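Side-chain contacts in SusD superfamily protein (Bacteroides vulgatus, PDB 3MYV), which probably binds polysaccharides at the bacterial outer membrane: residues S30-A35 / Q121-R126; D263-L268 / C327-L332. One frame throughout, in Å; residues are numbered along the deposited sequence.

How the interactions relate
Interactions 1 and 2 are buried neighbours with centres about 13 Å apart, and the loop 30-35 joins them. In interaction 1 this loop reaches helix 103-128 through its tyrosine hydroxyls. Its backbone and small side chains meet the two segments of interaction 2. The carbonyl Y33 O lies 2.8 Å from N329 ND2, probably a hydrogen bond. S30 OG and D263 OD2 are also 2.8 Å apart, again probably hydrogen-bonded, and the methyl A35 CB packs on L268 CD1. The bound sodium is nearer interaction 2, about 8 Å from the side chain of C327 and about 13 Å from that of Y33.

Interaction 1 (S30-A35 / Q121-R126). With EDO (1,2-ethanediol), chain I.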
loop_
_atom_site.group_PDB
_atom_site.type_symbol
_atom_site.label_atom_id
_atom_site.label_comp_id
_atom_site.label_asym_id
_atom_site.label_seq_id
_atom_site.Cartn_x
_atom_site.Cartn_y
_atom_site.Cartn_z
ATOM N N SER A 30 11.983 6.808 -4.283
ATOM C CA SER A 30 12.278 5.506 -3.649
ATOM C C SER A 30 12.030 5.542 -2.140
ATOM O O SER A 30 11.734 4.517 -1.549
ATOM C CB SER A 30 13.718 5.086 -3.926
ATOM O OG SER A 30 14.609 6.055 -3.396
ATOM N N GLY A 31 12.075 6.734 -1.539
ATOM C CA GLY A 31 11.748 6.912 -0.135
ATOM C C GLY A 31 10.281 6.742 0.244
ATOM O O GLY A 31 9.956 6.652 1.451
ATOM N N TYR A 32 9.393 6.744 -0.754
ATOM C CA TYR A 32 7.949 6.543 -0.514
ATOM C C TYR A 32 7.410 5.414 -1.422
ATOM O O TYR A 32 7.716 4.255 -1.162
ATOM C CB TYR A 32 7.208 7.896 -0.624
ATOM C CG TYR A 32 5.740 7.928 -0.183
ATOM C CD1 TYR A 32 5.204 6.938 0.657
ATOM C CD2 TYR A 32 4.905 8.982 -0.574
ATOM C CE1 TYR A 32 3.843 6.975 1.060
ATOM C CE2 TYR A 32 3.560 9.037 -0.172
ATOM C CZ TYR A 32 3.034 8.024 0.637
ATOM O OH TYR A 32 1.725 8.078 1.048
ATOM N N TYR A 33 6.677 5.719 -2.493
ATOM C CA TYR A 33 6.097 4.660 -3.333
ATOM C C TYR A 33 7.010 4.111 -4.444
ATOM O O TYR A 33 6.624 3.221 -5.208
ATOM C CB TYR A 33 4.728 5.102 -3.866
ATOM C CG TYR A 33 3.600 4.804 -2.896
ATOM C CD1 TYR A 33 3.248 3.483 -2.605
ATOM C CD2 TYR A 33 2.918 5.822 -2.251
ATOM C CE1 TYR A 33 2.238 3.186 -1.730
ATOM C CE2 TYR A 33 1.895 5.525 -1.345
ATOM C CZ TYR A 33 1.569 4.197 -1.100
ATOM O OH TYR A 33 0.575 3.874 -0.209
ATOM N N GLY A 34 8.234 4.624 -4.539
ATOM C CA GLY A 34 9.230 4.003 -5.403
ATOM C C GLY A 34 9.823 2.717 -4.848
ATOM O O GLY A 34 10.351 1.901 -5.619
ATOM N N ALA A 35 9.744 2.538 -3.530
ATOM C CA ALA A 35 10.305 1.357 -2.863
ATOM C C ALA A 35 9.922 1.228 -1.378
ATOM O O ALA A 35 9.453 0.173 -0.947
ATOM C CB ALA A 35 11.851 1.361 -2.990
ATOM N N GLN A 121 -1.903 10.960 4.290
ATOM C CA GLN A 121 -2.232 10.937 5.725
ATOM C C GLN A 121 -2.499 9.523 6.212
ATOM O O GLN A 121 -2.149 9.160 7.365
ATOM C CB GLN A 121 -3.388 11.877 6.034
ATOM C CG GLN A 121 -3.535 12.129 7.568
ATOM C CD GLN A 121 -2.437 13.033 8.115
ATOM O OE1 GLN A 121 -2.274 14.169 7.644
ATOM N NE2 GLN A 121 -1.730 12.567 9.173
ATOM N N PHE A 122 -3.121 8.700 5.364
ATOM C CA PHE A 122 -3.403 7.297 5.724
ATOM C C PHE A 122 -2.117 6.521 5.970
ATOM O O PHE A 122 -1.973 5.846 6.987
ATOM C CB PHE A 122 -4.270 6.621 4.646
ATOM C CG PHE A 122 -4.442 5.118 4.828
ATOM C CD1 PHE A 122 -5.119 4.606 5.928
ATOM C CD2 PHE A 122 -3.997 4.231 3.866
ATOM C CE1 PHE A 122 -5.295 3.225 6.078
ATOM C CE2 PHE A 122 -4.187 2.857 4.003
ATOM C CZ PHE A 122 -4.847 2.358 5.116
ATOM N N ASP A 123 -1.162 6.660 5.054
ATOM C CA ASP A 123 0.129 6.011 5.203
ATOM C C ASP A 123 0.858 6.463 6.474
ATOM O O ASP A 123 1.317 5.624 7.267
ATOM C CB ASP A 123 0.964 6.222 3.945
ATOM C CG ASP A 123 0.473 5.358 2.771
ATOM O OD1 ASP A 123 -0.204 4.333 3.032
ATOM O OD2 ASP A 123 0.751 5.714 1.598
ATOM N N LEU A 124 0.881 7.770 6.726
ATOM C CA LEU A 124 1.429 8.281 7.996
ATOM C C LEU A 124 0.749 7.682 9.215
ATOM O O LEU A 124 1.415 7.403 10.222
ATOM C CB LEU A 124 1.357 9.806 8.079
ATOM C CG LEU A 124 2.336 10.554 7.165
ATOM C CD1 LEU A 124 1.904 12.038 6.964
ATOM C CD2 LEU A 124 3.782 10.451 7.677
ATOM N N THR A 125 -0.555 7.490 9.123
ATOM C CA THR A 125 -1.328 6.962 10.230
ATOM C C THR A 125 -0.990 5.495 10.465
ATOM O O THR A 125 -0.783 5.069 11.614
ATOM C CB THR A 125 -2.824 7.157 10.003
ATOM O OG1 THR A 125 -3.099 8.554 9.738
ATOM C CG2 THR A 125 -3.617 6.668 11.204
ATOM N N ARG A 126 -0.934 4.697 9.400
ATOM C CA ARG A 126 -0.599 3.280 9.622
ATOM C C ARG A 126 0.884 2.998 9.921
ATOM O O ARG A 126 1.206 1.927 10.442
ATOM C CB ARG A 126 -1.134 2.380 8.523
ATOM C CG ARG A 126 -0.601 2.662 7.145
ATOM C CD ARG A 126 -1.301 1.712 6.186
ATOM N NE ARG A 126 -0.985 2.076 4.820
ATOM C CZ ARG A 126 -1.139 1.303 3.744
ATOM N NH1 ARG A 126 -1.539 0.058 3.846
ATOM N NH2 ARG A 126 -0.832 1.783 2.546
HETATM C C1 EDO I . 0.790 -0.190 -0.728
HETATM O O1 EDO I . 0.494 -1.069 0.350
HETATM C C2 EDO I . -0.496 0.405 -1.311
HETATM O O2 EDO I . -0.958 1.574 -0.552
#
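Two consecutive tyrosines, Y32 and Y33, give their hydroxyl protons to one carboxylate oxygen, D123 OD2. Both bonds are short: Y32 OH and Y33 OH each lie 2.6 Å from D123 OD2. They use different sides of that oxygen. Y32 takes the anti lone pair, and its ring stands almost perpendicular to the carboxylate, 88° between the planes. Y33 comes in on the syn side, slightly out of the carboxylate plane, from the direction opposite to D123. In Y32, CG is anti to the backbone N (chi1 -170°), which carries the phenol out of the loop to the helix. Y33 CD2 sits over the centre of the Y32 ring, 3.5 Å above its plane.

The other oxygen, D123 OD1, belongs to R126 one helical turn on. The guanidinium grips it side-on, with NH2 2.7 Å and NE 3.0 Å from D123 OD1. Both bonds lie in the guanidinium plane. F122 CE2 lies over the centre of one face of this group, and F399 makes a cation-pi contact with R126. An ethanediol, probably from the crystallisation liquor, links Y33 to the edge of the R126 guanidinium: its O2 donates to Y33 OH and accepts from R126 NH2 at 3.1 Å.

The contact ties the loop between helices 13-27 and 36-43 to helix 103-128. Four bonds hold the carboxylate, two on each oxygen, which should fix its rotation. The salt bridge and the two phenol donors would be expected to keep D123 ionised in this buried setting.

Interaction 2 (D263-L268 / C327-L332); sequences DSWGYL and CNNVVL. With EDO (1,2-ethanediol), chain E.
Water 2 is gripped by three groups and bridges G266 and N329. It accepts from G266 N at 2.9 Å and donates to N329 OD1 at 2.7 Å and to C327 O at 3.0 Å. A second bridge runs through water 1, which donates to S264 OG and accepts from C327 N at 3.1 Å. No direct hydrogen bond crosses between 263-268 and 327-332.

S264 is the N-cap of the short helix 265-268, and its OG accepts a weak capping bond from Y267 N. Direct contact is light: the amide oxygen N329 OD1 lies 3.7 Å from the methylene W265 CB, near the plane of the indole and at its edge. The amide and the indole are nearly perpendicular, 86° apart. N329 CG is anti to its carbonyl carbon (chi1 -61°), which brings the amide across to W265 and water 2. G266 CA faces C327 CB at 4.4 Å, and a side chain on G266 would be tight against that CB.

Outside the pair, N329 ND2 bonds to Y33 O, W265 NE1 bonds to G393 O, and the indole stacks on F38. Beyond N329 the strand backbone holds an ethanediol, probably from the crystallisation liquor: V330 N donates to its O2, while its O1 donates to V330 O at 2.7 Å.

Replacing N329 with a leucine would probably leave Y33 O without its amide donor and water 2 without one of its acceptors. The contact joins the start of a short helix to the strand paired with 248-252. Its polar link is water-mediated: water 2 meets the buried G266 N and C327 O, and C327 O has a second partner in N254 ND2.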
loop_
_atom_site.group_PDB
_atom_site.type_symbol
_atom_site.label_atom_id
_atom_site.label_comp_id
_atom_site.label_asym_id
_atom_site.label_seq_id
_atom_site.Cartn_x
_atom_site.Cartn_y
_atom_site.Cartn_z
ATOM N N ASP A 263 17.535 1.852 -7.210
ATOM C CA ASP A 263 16.812 1.772 -5.939
ATOM C C ASP A 263 15.287 1.733 -6.051
ATOM O O ASP A 263 14.590 1.970 -5.054
ATOM C CB ASP A 263 17.311 2.763 -4.861
ATOM C CG ASP A 263 16.909 4.219 -5.105
ATOM O OD1 ASP A 263 16.454 4.611 -6.190
ATOM O OD2 ASP A 263 17.098 5.002 -4.150
ATOM N N SER A 264 14.789 1.445 -7.257
ATOM C CA SER A 264 13.374 1.078 -7.471
ATOM C C SER A 264 13.138 -0.283 -6.854
ATOM O O SER A 264 14.049 -1.121 -6.843
ATOM C CB SER A 264 13.010 1.027 -8.981
ATOM O OG SER A 264 13.640 -0.056 -9.658
ATOM N N TRP A 265 11.922 -0.499 -6.345
ATOM C CA TRP A 265 11.497 -1.803 -5.809
ATOM C C TRP A 265 11.795 -2.965 -6.770
ATOM O O TRP A 265 12.237 -4.031 -6.340
ATOM C CB TRP A 265 9.995 -1.738 -5.526
ATOM C CG TRP A 265 9.367 -2.865 -4.706
ATOM C CD1 TRP A 265 8.202 -3.501 -5.001
ATOM C CD2 TRP A 265 9.814 -3.409 -3.453
ATOM N NE1 TRP A 265 7.889 -4.409 -4.023
ATOM C CE2 TRP A 265 8.845 -4.359 -3.047
ATOM C CE3 TRP A 265 10.907 -3.167 -2.615
ATOM C CZ2 TRP A 265 8.967 -5.091 -1.882
ATOM C CZ3 TRP A 265 11.019 -3.896 -1.438
ATOM C CH2 TRP A 265 10.060 -4.841 -1.084
ATOM N N GLY A 266 11.572 -2.742 -8.065
ATOM C CA GLY A 266 11.870 -3.737 -9.083
ATOM C C GLY A 266 13.317 -4.192 -9.134
ATOM O O GLY A 266 13.595 -5.365 -9.337
ATOM N N TYR A 267 14.244 -3.277 -8.918
ATOM C CA TYR A 267 15.657 -3.621 -8.918
ATOM C C TYR A 267 16.127 -4.152 -7.580
ATOM O O TYR A 267 16.949 -5.071 -7.525
ATOM C CB TYR A 267 16.486 -2.419 -9.364
ATOM C CG TYR A 267 17.879 -2.722 -9.833
ATOM C CD1 TYR A 267 18.942 -2.794 -8.938
ATOM C CD2 TYR A 267 18.170 -2.862 -11.191
ATOM C CE1 TYR A 267 20.255 -3.018 -9.378
ATOM C CE2 TYR A 267 19.451 -3.100 -11.624
ATOM C CZ TYR A 267 20.512 -3.175 -10.718
ATOM O OH TYR A 267 21.821 -3.382 -11.182
ATOM N N LEU A 268 15.546 -3.646 -6.496
ATOM C CA LEU A 268 15.907 -4.141 -5.156
ATOM C C LEU A 268 15.513 -5.593 -4.931
ATOM O O LEU A 268 16.260 -6.341 -4.309
ATOM C CB LEU A 268 15.257 -3.272 -4.088
ATOM C CG LEU A 268 15.660 -1.803 -4.055
ATOM C CD1 LEU A 268 14.777 -1.117 -2.985
ATOM C CD2 LEU A 268 17.128 -1.647 -3.747
ATOM N N CYS A 327 10.357 -0.667 -13.790
ATOM C CA CYS A 327 9.082 -1.249 -13.333
ATOM C C CYS A 327 8.232 -0.241 -12.582
ATOM O O CYS A 327 8.739 0.468 -11.723
ATOM C CB CYS A 327 9.304 -2.441 -12.416
ATOM S SG CYS A 327 10.021 -3.873 -13.269
ATOM N N ASN A 328 6.941 -0.225 -12.904
ATOM C CA ASN A 328 5.917 0.522 -12.199
ATOM C C ASN A 328 5.488 -0.250 -10.937
ATOM O O ASN A 328 5.446 -1.481 -10.937
ATOM C CB ASN A 328 4.700 0.723 -13.116
ATOM C CG ASN A 328 4.959 1.668 -14.273
ATOM O OD1 ASN A 328 6.106 2.075 -14.529
ATOM N ND2 ASN A 328 3.873 2.048 -14.987
ATOM N N ASN A 329 5.173 0.455 -9.864
ATOM C CA ASN A 329 4.710 -0.188 -8.644
ATOM C C ASN A 329 3.215 0.027 -8.528
ATOM O O ASN A 329 2.722 1.169 -8.511
ATOM C CB ASN A 329 5.413 0.386 -7.422
ATOM C CG ASN A 329 6.918 0.192 -7.460
ATOM O OD1 ASN A 329 7.433 -0.786 -8.031
ATOM N ND2 ASN A 329 7.638 1.125 -6.845
ATOM N N VAL A 330 2.484 -1.070 -8.531
ATOM C CA VAL A 330 1.035 -1.058 -8.338
ATOM C C VAL A 330 0.701 -0.593 -6.937
ATOM O O VAL A 330 1.289 -1.083 -5.976
ATOM C CB VAL A 330 0.438 -2.461 -8.468
ATOM C CG1 VAL A 330 -1.042 -2.457 -8.021
ATOM C CG2 VAL A 330 0.567 -2.946 -9.865
ATOM N N VAL A 331 -0.266 0.323 -6.815
ATOM C CA VAL A 331 -0.737 0.825 -5.533
ATOM C C VAL A 331 -2.183 0.373 -5.240
ATOM O O VAL A 331 -2.496 -0.004 -4.118
ATOM C CB VAL A 331 -0.622 2.364 -5.513
ATOM C CG1 VAL A 331 -1.148 2.978 -4.182
ATOM C CG2 VAL A 331 0.844 2.826 -5.729
ATOM N N LEU A 332 -3.050 0.429 -6.250
ATOM C CA LEU A 332 -4.440 -0.003 -6.148
ATOM C C LEU A 332 -4.825 -0.783 -7.392
ATOM O O LEU A 332 -4.815 -0.245 -8.507
ATOM C CB LEU A 332 -5.350 1.223 -5.989
ATOM C CG LEU A 332 -5.160 2.105 -4.761
ATOM C CD1 LEU A 332 -5.648 3.558 -5.062
ATOM C CD2 LEU A 332 -5.895 1.496 -3.560
HETATM C C1 EDO E . 4.366 -3.271 -5.980
HETATM O O1 EDO E . 2.993 -3.180 -5.545
HETATM C C2 EDO E . 4.483 -4.227 -7.155
HETATM O O2 EDO E . 3.961 -3.615 -8.343
HETATM O O HOH W 1 12.435 -1.504 -11.685
HETATM O O HOH W 2 9.904 -0.590 -9.123
#